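PDB 5VN6: taurine dioxygenase from Burkholderia ambifaria, which probably catalyses the iron- and 2-oxoglutarate-dependent oxygenation of taurine. Local coordinates for residues A[104-109]-A[264-269]; A[132-137]-A[244-249]. All coordinates share one frame; numbering follows the deposited sequence.

Interaction 1: residues A[104-109]-A[264-269]; sequences AWHSDA and TQHYAV. With MG (magnesium ion), chain C.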
loop_
_atom_site.group_PDB
_atom_site.type_symbol
_atom_site.label_atom_id
_atom_site.label_comp_id
_atom_site.label_asym_id
_atom_site.label_seq_id
_atom_site.Cartn_x
_atom_site.Cartn_y
_atom_site.Cartn_z
ATOM N N ALA A 104 -9.116 -0.586 6.092
ATOM C CA ALA A 104 -9.243 -1.913 5.511
ATOM C C ALA A 104 -9.578 -1.729 4.046
ATOM O O ALA A 104 -10.272 -0.776 3.685
ATOM C CB ALA A 104 -10.330 -2.750 6.199
ATOM N N TRP A 105 -9.101 -2.642 3.204
ATOM C CA TRP A 105 -9.439 -2.543 1.786
ATOM C C TRP A 105 -10.922 -2.885 1.590
ATOM O O TRP A 105 -11.328 -4.039 1.728
ATOM C CB TRP A 105 -8.522 -3.444 0.963
ATOM C CG TRP A 105 -7.178 -2.791 0.782
ATOM C CD1 TRP A 105 -5.987 -3.181 1.330
ATOM C CD2 TRP A 105 -6.912 -1.589 0.048
ATOM N NE1 TRP A 105 -4.986 -2.306 0.955
ATOM C CE2 TRP A 105 -5.531 -1.323 0.168
ATOM C CE3 TRP A 105 -7.710 -0.719 -0.713
ATOM C CZ2 TRP A 105 -4.927 -0.223 -0.439
ATOM C CZ3 TRP A 105 -7.110 0.375 -1.319
ATOM C CH2 TRP A 105 -5.720 0.609 -1.182
ATOM N N HIS A 106 -11.739 -1.885 1.281
ATOM C CA HIS A 106 -13.161 -2.125 1.131
ATOM C C HIS A 106 -13.737 -1.274 0.016
ATOM O O HIS A 106 -13.241 -0.190 -0.308
ATOM C CB HIS A 106 -13.933 -1.849 2.448
ATOM C CG HIS A 106 -13.916 -0.416 2.884
ATOM N ND1 HIS A 106 -12.797 0.194 3.420
ATOM C CD2 HIS A 106 -14.891 0.526 2.881
ATOM C CE1 HIS A 106 -13.081 1.451 3.715
ATOM N NE2 HIS A 106 -14.348 1.676 3.404
ATOM N N SER A 107 -14.812 -1.781 -0.559
ATOM C CA SER A 107 -15.694 -0.992 -1.402
ATOM C C SER A 107 -16.889 -0.597 -0.551
ATOM O O SER A 107 -17.532 -1.466 0.054
ATOM C CB SER A 107 -16.136 -1.789 -2.630
ATOM O OG SER A 107 -16.938 -0.988 -3.470
ATOM N N ASP A 108 -17.168 0.708 -0.483
ATOM C CA ASP A 108 -18.174 1.229 0.446
ATOM C C ASP A 108 -19.499 0.478 0.360
ATOM O O ASP A 108 -20.078 0.327 -0.724
ATOM C CB ASP A 108 -18.407 2.720 0.187
ATOM C CG ASP A 108 -17.566 3.602 1.092
ATOM O OD1 ASP A 108 -16.947 3.069 2.042
ATOM O OD2 ASP A 108 -17.504 4.825 0.838
ATOM N N ALA A 109 -19.949 -0.016 1.524
ATOM C CA ALA A 109 -21.285 -0.582 1.714
ATOM C C ALA A 109 -21.623 -1.647 0.674
ATOM O O ALA A 109 -22.755 -1.738 0.200
ATOM C CB ALA A 109 -22.353 0.516 1.718
ATOM N N THR A 264 -13.573 0.685 -7.547
ATOM C CA THR A 264 -12.447 0.847 -6.640
ATOM C C THR A 264 -12.724 0.238 -5.271
ATOM O O THR A 264 -13.866 -0.046 -4.902
ATOM C CB THR A 264 -12.104 2.335 -6.431
ATOM O OG1 THR A 264 -13.207 2.986 -5.774
ATOM C CG2 THR A 264 -11.837 3.015 -7.762
ATOM N N GLN A 265 -11.646 0.071 -4.512
ATOM C CA GLN A 265 -11.715 -0.021 -3.063
ATOM C C GLN A 265 -10.896 1.129 -2.490
ATOM O O GLN A 265 -10.084 1.739 -3.190
ATOM C CB GLN A 265 -11.204 -1.385 -2.564
ATOM C CG GLN A 265 -11.923 -2.530 -3.243
ATOM C CD GLN A 265 -11.524 -3.879 -2.748
ATOM O OE1 GLN A 265 -10.797 -4.022 -1.754
ATOM N NE2 GLN A 265 -11.992 -4.902 -3.447
ATOM N N HIS A 266 -11.135 1.463 -1.220
ATOM C CA HIS A 266 -10.327 2.476 -0.563
ATOM C C HIS A 266 -9.945 2.005 0.837
ATOM O O HIS A 266 -10.470 1.013 1.355
ATOM C CB HIS A 266 -11.026 3.835 -0.520
ATOM C CG HIS A 266 -12.339 3.817 0.186
ATOM N ND1 HIS A 266 -13.526 3.566 -0.466
ATOM C CD2 HIS A 266 -12.656 4.046 1.483
ATOM C CE1 HIS A 266 -14.519 3.621 0.405
ATOM N NE2 HIS A 266 -14.020 3.922 1.592
ATOM N N TYR A 267 -8.991 2.727 1.427
ATOM C CA TYR A 267 -8.405 2.392 2.720
ATOM C C TYR A 267 -8.060 3.715 3.382
ATOM O O TYR A 267 -7.251 4.478 2.841
ATOM C CB TYR A 267 -7.156 1.509 2.521
ATOM C CG TYR A 267 -6.544 0.829 3.740
ATOM C CD1 TYR A 267 -6.507 -0.550 3.829
ATOM C CD2 TYR A 267 -5.936 1.559 4.758
ATOM C CE1 TYR A 267 -5.905 -1.202 4.920
ATOM C CE2 TYR A 267 -5.325 0.908 5.864
ATOM C CZ TYR A 267 -5.315 -0.473 5.919
ATOM O OH TYR A 267 -4.743 -1.153 6.976
ATOM N N ALA A 268 -8.692 4.009 4.520
ATOM C CA ALA A 268 -8.389 5.206 5.294
ATOM C C ALA A 268 -7.278 4.849 6.282
ATOM O O ALA A 268 -7.494 4.078 7.220
ATOM C CB ALA A 268 -9.637 5.734 6.006
ATOM N N VAL A 269 -6.075 5.374 6.054
ATOM C CA VAL A 269 -4.926 4.968 6.859
ATOM C C VAL A 269 -5.050 5.499 8.281
ATOM O O VAL A 269 -5.256 6.699 8.509
ATOM C CB VAL A 269 -3.614 5.422 6.205
ATOM C CG1 VAL A 269 -2.451 4.859 6.977
ATOM C CG2 VAL A 269 -3.555 4.944 4.749
HETATM MG MG MG C . -15.245 3.870 3.290
#
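W105 lays one face of its indole under Y267: CB of Y267 stands 3.8 Å from the centroid of the six-membered ring, almost on the ring normal, a CH-pi contact. The phenol ring turns its CD1 edge onto the five-membered ring in an edge-to-face pair, planes 55° apart. A broad, flat indole suits this place because it can receive both the methylene and the ring edge of one tyrosine, whose hydroxyl reaches E244 of the second subunit.

Beside this pair, H106 and H266 form a single antiparallel bridge, with H266 N to H106 O at 2.8 Å and a longer bond returning from H106 N. Both imidazoles take the crowded first torsion, CG between backbone N and carbonyl carbon (65° and 59°), which brings the two rings together obliquely, with both NE2 atoms converging on the magnesium ion. H106 NE2 binds the magnesium ion at 2.4 Å. H266 NE2 is closer to the magnesium ion, at 2.1 Å. OD1 of D108 completes the protein ligands, 2.3 Å from the magnesium ion. ND1 of H106 donates a nearly straight bond to A104 O (2.7 Å), lying in the ring plane and fixing the ring's rotation.

With ND1 donating its proton to A104 O, NE2 of H106 is probably left with its lone pair for the metal. Two imidazole nitrogens and one carboxylate make the His-X-Asp...His facial triad of iron(II)/2-oxoglutarate dioxygenases, here occupied by magnesium, consistent with iron in the active enzyme.

Interaction 2: residues A[132-137]-A[244-249]; sequences DTMWAN and EYQVRW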
loop_
_atom_site.group_PDB
_atom_site.type_symbol
_atom_site.label_atom_id
_atom_site.label_comp_id
_atom_site.label_asym_id
_atom_site.label_seq_id
_atom_site.Cartn_x
_atom_site.Cartn_y
_atom_site.Cartn_z
ATOM N N ASP A 132 -3.707 9.726 5.600
ATOM C CA ASP A 132 -3.845 9.575 4.155
ATOM C C ASP A 132 -4.970 8.597 3.816
ATOM O O ASP A 132 -5.334 7.734 4.611
ATOM C CB ASP A 132 -2.545 9.044 3.545
ATOM C CG ASP A 132 -1.428 10.052 3.578
ATOM O OD1 ASP A 132 -1.642 11.170 4.095
ATOM O OD2 ASP A 132 -0.320 9.705 3.111
ATOM N N THR A 133 -5.503 8.712 2.599
ATOM C CA THR A 133 -6.468 7.741 2.094
ATOM C C THR A 133 -5.894 7.129 0.824
ATOM O O THR A 133 -5.250 7.822 0.026
ATOM C CB THR A 133 -7.848 8.390 1.816
ATOM O OG1 THR A 133 -8.290 9.078 2.994
ATOM C CG2 THR A 133 -8.896 7.338 1.426
ATOM N N MET A 134 -6.095 5.828 0.655
ATOM C CA MET A 134 -5.624 5.122 -0.526
ATOM C C MET A 134 -6.799 4.542 -1.276
ATOM O O MET A 134 -7.823 4.211 -0.675
ATOM C CB MET A 134 -4.655 3.986 -0.167
ATOM C CG MET A 134 -3.512 4.434 0.731
ATOM S SD MET A 134 -2.443 3.049 1.140
ATOM C CE MET A 134 -1.855 2.611 -0.492
ATOM N N TRP A 135 -6.647 4.431 -2.597
ATOM C CA TRP A 135 -7.599 3.743 -3.453
ATOM C C TRP A 135 -6.871 2.697 -4.283
ATOM O O TRP A 135 -5.688 2.848 -4.594
ATOM C CB TRP A 135 -8.353 4.715 -4.415
ATOM C CG TRP A 135 -9.379 5.580 -3.775
ATOM C CD1 TRP A 135 -10.725 5.406 -3.813
ATOM C CD2 TRP A 135 -9.149 6.787 -3.021
ATOM N NE1 TRP A 135 -11.353 6.417 -3.127
ATOM C CE2 TRP A 135 -10.408 7.276 -2.628
ATOM C CE3 TRP A 135 -7.999 7.488 -2.635
ATOM C CZ2 TRP A 135 -10.561 8.441 -1.868
ATOM C CZ3 TRP A 135 -8.144 8.635 -1.878
ATOM C CH2 TRP A 135 -9.415 9.105 -1.503
ATOM N N ALA A 136 -7.603 1.646 -4.674
ATOM C CA ALA A 136 -7.076 0.588 -5.520
ATOM C C ALA A 136 -8.015 0.384 -6.709
ATOM O O ALA A 136 -9.239 0.489 -6.574
ATOM C CB ALA A 136 -6.910 -0.727 -4.740
ATOM N N ASN A 137 -7.433 0.123 -7.874
ATOM C CA ASN A 137 -8.172 -0.046 -9.126
ATOM C C ASN A 137 -8.552 -1.520 -9.245
ATOM O O ASN A 137 -7.721 -2.362 -9.580
ATOM C CB ASN A 137 -7.314 0.432 -10.295
ATOM C CG ASN A 137 -7.999 0.292 -11.644
ATOM O OD1 ASN A 137 -8.912 -0.514 -11.828
ATOM N ND2 ASN A 137 -7.543 1.081 -12.608
ATOM N N GLU A 244 0.923 -1.756 -7.321
ATOM C CA GLU A 244 0.720 -1.388 -8.725
ATOM C C GLU A 244 -0.682 -0.855 -8.998
ATOM O O GLU A 244 -0.878 -0.106 -9.957
ATOM C CB GLU A 244 0.979 -2.594 -9.632
ATOM C CG GLU A 244 2.439 -2.740 -10.059
ATOM C CD GLU A 244 3.316 -3.339 -8.971
ATOM O OE1 GLU A 244 2.761 -3.768 -7.920
ATOM O OE2 GLU A 244 4.553 -3.383 -9.164
ATOM N N TYR A 245 -1.665 -1.235 -8.194
ATOM C CA TYR A 245 -3.054 -0.847 -8.435
ATOM C C TYR A 245 -3.480 0.349 -7.604
ATOM O O TYR A 245 -4.660 0.725 -7.636
ATOM C CB TYR A 245 -3.998 -2.018 -8.118
ATOM C CG TYR A 245 -3.650 -3.314 -8.802
ATOM C CD1 TYR A 245 -2.967 -3.326 -10.031
ATOM C CD2 TYR A 245 -4.017 -4.539 -8.224
ATOM C CE1 TYR A 245 -2.641 -4.539 -10.664
ATOM C CE2 TYR A 245 -3.711 -5.734 -8.844
ATOM C CZ TYR A 245 -3.030 -5.731 -10.068
ATOM O OH TYR A 245 -2.735 -6.932 -10.672
ATOM N N GLN A 246 -2.556 0.949 -6.855
ATOM C CA GLN A 246 -2.900 1.831 -5.754
ATOM C C GLN A 246 -2.493 3.271 -6.036
ATOM O O GLN A 246 -1.558 3.556 -6.790
ATOM C CB GLN A 246 -2.231 1.371 -4.442
ATOM C CG GLN A 246 -2.779 0.060 -3.892
ATOM C CD GLN A 246 -1.975 -0.412 -2.688
ATOM O OE1 GLN A 246 -0.989 0.207 -2.325
ATOM N NE2 GLN A 246 -2.356 -1.540 -2.112
ATOM N N VAL A 247 -3.195 4.182 -5.364
ATOM C CA VAL A 247 -2.767 5.567 -5.239
ATOM C C VAL A 247 -2.961 5.961 -3.784
ATOM O O VAL A 247 -3.857 5.452 -3.105
ATOM C CB VAL A 247 -3.530 6.517 -6.199
ATOM C CG1 VAL A 247 -5.076 6.524 -5.938
ATOM C CG2 VAL A 247 -2.973 7.918 -6.117
ATOM N N ARG A 248 -2.101 6.857 -3.300
ATOM C CA ARG A 248 -2.139 7.337 -1.923
ATOM C C ARG A 248 -2.240 8.852 -1.927
ATOM O O ARG A 248 -1.435 9.524 -2.569
ATOM C CB ARG A 248 -0.902 6.890 -1.127
ATOM C CG ARG A 248 -0.908 7.396 0.323
ATOM C CD ARG A 248 -0.191 6.442 1.260
ATOM N NE ARG A 248 -0.119 6.952 2.628
ATOM C CZ ARG A 248 0.184 6.208 3.693
ATOM N NH1 ARG A 248 0.221 6.754 4.903
ATOM N NH2 ARG A 248 0.435 4.917 3.555
ATOM N N TRP A 249 -3.232 9.387 -1.217
ATOM C CA TRP A 249 -3.535 10.808 -1.256
ATOM C C TRP A 249 -3.334 11.396 0.127
ATOM O O TRP A 249 -3.766 10.808 1.125
ATOM C CB TRP A 249 -4.970 11.042 -1.739
ATOM C CG TRP A 249 -5.456 12.459 -1.710
ATOM C CD1 TRP A 249 -6.404 12.989 -0.861
ATOM C CD2 TRP A 249 -5.065 13.527 -2.587
ATOM N NE1 TRP A 249 -6.607 14.310 -1.151
ATOM C CE2 TRP A 249 -5.800 14.673 -2.199
ATOM C CE3 TRP A 249 -4.154 13.632 -3.646
ATOM C CZ2 TRP A 249 -5.672 15.906 -2.855
ATOM C CZ3 TRP A 249 -4.018 14.869 -4.291
ATOM C CH2 TRP A 249 -4.784 15.981 -3.895
HETATM O O HOH W 1 -0.670 9.140 6.441
#
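D132 and R248 close one end of this pair of antiparallel strands with a salt bridge. The arginine leaves the backbone with CG anti to N (chi1 179°) and runs extended to NE, which donates to OD2 of D132 at 2.8 Å. The acceptor uses its anti lone pair and lies in the guanidinium plane, while the carboxylate plane stands almost perpendicular to it. A water bridges NH1 of R248 and D132 N, and NH2 reaches P243 O of the second subunit, so the long, many-handed arginine serves both its own sheet and the dimer.

M134 lies on the same face of the sheet as R248 and Q246. Its first torsion, CG anti to the carbonyl carbon, lays CG beside CD of R248 (3.9 Å), and the bend at chi3 (62°) then turns the methyl CE toward OE1 of Q246, 3.1 Å away. An unbranched, flexible thioether can follow such a path between two polar chains. The extended Q246 sends NE2 to A240 O.

W135, V247, T133 and W249 occupy the other face. W135 has CG anti to its carbonyl carbon (chi1 -73°), W249 has CG anti to the backbone N; the side chains run side by side, the rim of the W135 indole at CZ3 meeting W249 CB at 4.0 Å. CG2 of T133 sits over the W135 ring, and F51 and W259 meet the same indole, giving a large aromatic core.

Hydrogen-bonded pairs T133-W249 and W135-V247 alternate with non-hydrogen-bonded M134-R248 and A136-Q246, and N137 N to Y245 O (2.8 Å) extends the ladder. Beyond it N137 caps helix 138-143 through OD1 to L140 N. Such a regular antiparallel ladder, packed by its aromatic face against a second sheet, is typical of the double-stranded beta-helix of the cupin-like dioxygenases.

Both contacts belong to one three-stranded antiparallel sheet, in which strand 133-137 lies between 246-249 and 264-268. Backbone bonds such as M134 N to Y267 O (2.8 Å) tie interaction 2 directly to interaction 1, and W105 packs against Q246. Both are buried, but interaction 1 lies nearer the centre of the chain, where a loop meets an outer strand. Interaction 2, about 10 Å away between centres, joins two strands, with a salt bridge at one end and aromatic packing on the W135 face. Interaction 1 adds metal coordination and an aromatic pair to its single bridge, whereas interaction 2 rests on a continuous ladder; each also touches the second subunit.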